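Local coordinates for carbon dioxide concentrating mechanism protein (Thermosynechococcus elongatus, PDB 4JVZ), which probably forms the pentameric vertices of the carboxysome shell, the polyhedral compartment in which RuBisCO is sequestered, at residues Asp52-Val57 with Tyr90-Lys95. Sequence-based numbering, arbitrary orientation.
Sequences DEWVLV and YLLYSK
Trp54 and Tyr93 lie face to face, tying the C-terminal hairpin of strands 84-87 and 90-94 to strand 54-59 of the OB-fold domain. The five-membered ring of Trp54 and the Tyr93 ring are nearly parallel, planes 8° apart and centroids separated by 3.8 Å. The two side chains run in opposite directions: the phenol end of Tyr93 reaches over Trp54 CG and CD1, while Tyr93 CB sits over the six-membered ring in a CH-pi contact, 4.2 Å from its centroid. Tyr93 CG stands anti to the backbone N (chi1 174°), which extends the ring from the hairpin across the indole. Leu92 CD1 approaches Trp54 CZ3 obliquely; Leu92 and Tyr93 form a classic beta bulge opposite Val85. Replacing Trp54 with an alanine would probably leave one face of Tyr93 without its stacking partner and the hairpin less firmly held against the domain. Beside the stack, the Lys95 chain crosses Glu53 at about a right angle, Lys95 CD 3.3 Å from Glu53 OE2, while Lys95 NZ stays 4.4 Å from Glu53 OE1, beyond a salt bridge. One water closes the contact, accepting from the backbone N of Trp54 at 2.8 Å and probably donating to Glu53 OE2, with Tyr93 OH an unusually short 2.5 Å away.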
ATOM      1  N   ASP C  52      17.323 -17.894   8.077  1.00 16.73           N
ATOM      2  CA  ASP C  52      18.017 -17.961   6.784  1.00 24.04           C
ATOM      3  C   ASP C  52      17.203 -18.612   5.657  1.00 18.26           C
ATOM      4  O   ASP C  52      17.633 -18.605   4.505  1.00 23.20           O
ATOM      5  CB  ASP C  52      19.378 -18.659   6.926  1.00 23.88           C
ATOM      6  CG  ASP C  52      20.420 -17.781   7.600  1.00 34.58           C
ATOM      7  OD1 ASP C  52      20.036 -16.773   8.224  1.00 34.94           O
ATOM      8  OD2 ASP C  52      21.625 -18.098   7.500  1.00 38.55           O
ATOM      9  N   GLU C  53      16.031 -19.157   5.977  1.00 24.75           N
ATOM     10  CA  GLU C  53      15.150 -19.706   4.949  1.00 19.17           C
ATOM     11  C   GLU C  53      14.620 -18.584   4.052  1.00 21.11           C
ATOM     12  O   GLU C  53      14.459 -17.450   4.501  1.00 19.06           O
ATOM     13  CB  GLU C  53      13.970 -20.452   5.580  1.00 23.59           C
ATOM     14  CG  GLU C  53      14.336 -21.764   6.245  1.00 27.70           C
ATOM     15  CD  GLU C  53      14.634 -22.854   5.237  1.00 29.76           C
ATOM     16  OE1 GLU C  53      14.778 -24.025   5.648  1.00 39.34           O
ATOM     17  OE2 GLU C  53      14.717 -22.541   4.032  1.00 25.50           O
ATOM     18  N   TRP C  54      14.357 -18.900   2.787  1.00 18.83           N
ATOM     19  CA  TRP C  54      13.683 -17.965   1.889  1.00 20.94           C
ATOM     20  C   TRP C  54      12.173 -18.095   2.051  1.00  9.83           C
ATOM     21  O   TRP C  54      11.660 -19.205   2.148  1.00 12.37           O
ATOM     22  CB  TRP C  54      14.071 -18.247   0.439  1.00 15.69           C
ATOM     23  CG  TRP C  54      15.488 -17.893   0.129  1.00 24.57           C
ATOM     24  CD1 TRP C  54      16.545 -17.917   0.986  1.00 17.68           C
ATOM     25  CD2 TRP C  54      16.004 -17.439  -1.125  1.00 15.20           C
ATOM     26  NE1 TRP C  54      17.687 -17.514   0.345  1.00 15.75           N
ATOM     27  CE2 TRP C  54      17.380 -17.216  -0.955  1.00 16.75           C
ATOM     28  CE3 TRP C  54      15.428 -17.206  -2.376  1.00 18.18           C
ATOM     29  CZ2 TRP C  54      18.195 -16.772  -1.987  1.00 11.43           C
ATOM     30  CZ3 TRP C  54      16.239 -16.765  -3.395  1.00 14.94           C
ATOM     31  CH2 TRP C  54      17.606 -16.553  -3.197  1.00 15.74           C
ATOM     32  N   VAL C  55      11.462 -16.971   2.072  1.00 12.43           N
ATOM     33  CA  VAL C  55      10.013 -17.000   2.225  1.00 16.26           C
ATOM     34  C   VAL C  55       9.297 -16.017   1.298  1.00 14.86           C
ATOM     35  O   VAL C  55       9.899 -15.075   0.782  1.00 16.07           O
ATOM     36  CB  VAL C  55       9.600 -16.667   3.677  1.00 14.20           C
ATOM     37  CG1 VAL C  55      10.134 -17.717   4.644  1.00 14.48           C
ATOM     38  CG2 VAL C  55      10.083 -15.270   4.058  1.00 11.11           C
ATOM     39  N   LEU C  56       8.006 -16.253   1.089  1.00 14.60           N
ATOM     40  CA  LEU C  56       7.138 -15.266   0.474  1.00 10.31           C
ATOM     41  C   LEU C  56       6.459 -14.497   1.600  1.00 12.22           C
ATOM     42  O   LEU C  56       5.973 -15.094   2.557  1.00 11.25           O
ATOM     43  CB  LEU C  56       6.072 -15.936  -0.391  1.00 12.58           C
ATOM     44  CG  LEU C  56       6.505 -16.557  -1.717  1.00 16.90           C
ATOM     45  CD1 LEU C  56       5.289 -17.176  -2.378  1.00 23.76           C
ATOM     46  CD2 LEU C  56       7.143 -15.517  -2.628  1.00 16.18           C
ATOM     47  N   VAL C  57       6.428 -13.176   1.501  1.00 10.16           N
ATOM     48  CA  VAL C  57       5.737 -12.379   2.506  1.00 19.67           C
ATOM     49  C   VAL C  57       4.602 -11.590   1.865  1.00 17.13           C
ATOM     50  O   VAL C  57       4.780 -10.975   0.815  1.00 14.02           O
ATOM     51  CB  VAL C  57       6.690 -11.407   3.235  1.00 13.90           C
ATOM     52  CG1 VAL C  57       7.501 -10.591   2.230  1.00 18.78           C
ATOM     53  CG2 VAL C  57       5.897 -10.500   4.175  1.00 22.69           C
ATOM     54  N   TYR C  90      15.150 -21.940 -15.606  1.00 28.55           N
ATOM     55  CA  TYR C  90      16.371 -22.391 -14.937  1.00 20.64           C
ATOM     56  C   TYR C  90      16.361 -22.074 -13.447  1.00 21.99           C
ATOM     57  O   TYR C  90      16.026 -20.966 -13.035  1.00 21.94           O
ATOM     58  CB  TYR C  90      17.611 -21.783 -15.596  1.00 21.86           C
ATOM     59  CG  TYR C  90      17.954 -22.424 -16.923  1.00 21.77           C
ATOM     60  CD1 TYR C  90      17.407 -21.952 -18.106  1.00 22.39           C
ATOM     61  CD2 TYR C  90      18.812 -23.511 -16.990  1.00 25.87           C
ATOM     62  CE1 TYR C  90      17.711 -22.539 -19.315  1.00 24.63           C
ATOM     63  CE2 TYR C  90      19.121 -24.104 -18.197  1.00 28.21           C
ATOM     64  CZ  TYR C  90      18.567 -23.615 -19.357  1.00 39.92           C
ATOM     65  OH  TYR C  90      18.875 -24.203 -20.564  1.00 31.20           O
ATOM     66  N   LEU C  91      16.734 -23.067 -12.648  1.00 24.82           N
ATOM     67  CA  LEU C  91      16.793 -22.920 -11.201  1.00 26.46           C
ATOM     68  C   LEU C  91      17.907 -21.982 -10.767  1.00 31.48           C
ATOM     69  O   LEU C  91      19.021 -22.049 -11.283  1.00 21.52           O
ATOM     70  CB  LEU C  91      17.024 -24.278 -10.547  1.00 20.89           C
ATOM     71  CG  LEU C  91      15.789 -25.105 -10.206  1.00 24.01           C
ATOM     72  CD1 LEU C  91      16.218 -26.441  -9.617  1.00 27.14           C
ATOM     73  CD2 LEU C  91      14.892 -24.335  -9.241  1.00 26.95           C
ATOM     74  N   LEU C  92      17.604 -21.116  -9.804  1.00 23.67           N
ATOM     75  CA  LEU C  92      18.633 -20.295  -9.172  1.00 29.15           C
ATOM     76  C   LEU C  92      18.697 -20.507  -7.660  1.00 16.87           C
ATOM     77  O   LEU C  92      19.678 -20.132  -7.024  1.00 22.26           O
ATOM     78  CB  LEU C  92      18.425 -18.813  -9.494  1.00 24.73           C
ATOM     79  CG  LEU C  92      17.119 -18.172  -9.028  1.00 36.04           C
ATOM     80  CD1 LEU C  92      17.196 -17.743  -7.562  1.00 37.95           C
ATOM     81  CD2 LEU C  92      16.780 -17.004  -9.928  1.00 41.07           C
ATOM     82  N   TYR C  93      17.662 -21.116  -7.087  1.00 22.04           N
ATOM     83  CA  TYR C  93      17.650 -21.405  -5.655  1.00 13.01           C
ATOM     84  C   TYR C  93      16.860 -22.671  -5.330  1.00 22.30           C
ATOM     85  O   TYR C  93      15.856 -22.967  -5.974  1.00 23.28           O
ATOM     86  CB  TYR C  93      17.057 -20.237  -4.861  1.00 18.83           C
ATOM     87  CG  TYR C  93      16.891 -20.553  -3.384  1.00 21.02           C
ATOM     88  CD1 TYR C  93      17.946 -20.402  -2.497  1.00 19.12           C
ATOM     89  CD2 TYR C  93      15.687 -21.022  -2.883  1.00 14.53           C
ATOM     90  CE1 TYR C  93      17.801 -20.698  -1.154  1.00 14.88           C
ATOM     91  CE2 TYR C  93      15.536 -21.318  -1.543  1.00 14.47           C
ATOM     92  CZ  TYR C  93      16.594 -21.157  -0.682  1.00 13.79           C
ATOM     93  OH  TYR C  93      16.445 -21.449   0.658  1.00 20.01           O
ATOM     94  N   SER C  94      17.316 -23.411  -4.322  1.00 19.11           N
ATOM     95  CA  SER C  94      16.583 -24.575  -3.836  1.00 23.20           C
ATOM     96  C   SER C  94      16.730 -24.713  -2.328  1.00 23.85           C
ATOM     97  O   SER C  94      17.733 -24.293  -1.752  1.00 23.83           O
ATOM     98  CB  SER C  94      17.079 -25.853  -4.512  1.00 20.67           C
ATOM     99  OG  SER C  94      16.125 -26.889  -4.380  1.00 41.30           O
ATOM    100  N   LYS C  95      15.729 -25.315  -1.694  1.00 20.58           N
ATOM    101  CA  LYS C  95      15.748 -25.496  -0.251  1.00 17.06           C
ATOM    102  C   LYS C  95      16.233 -26.882   0.144  1.00 28.15           C
ATOM    103  O   LYS C  95      16.097 -27.847  -0.606  1.00 23.36           O
ATOM    104  CB  LYS C  95      14.356 -25.276   0.342  1.00 20.53           C
ATOM    105  CG  LYS C  95      14.365 -25.223   1.864  1.00 30.66           C
ATOM    106  CD  LYS C  95      12.993 -24.937   2.453  1.00 30.74           C
ATOM    107  CE  LYS C  95      12.127 -26.188   2.516  1.00 34.67           C
ATOM    108  NZ  LYS C  95      12.706 -27.251   3.395  1.00 50.28           N
TER
HETATM  109  O   HOH W   1      14.124 -21.458   1.702  1.00 14.99           O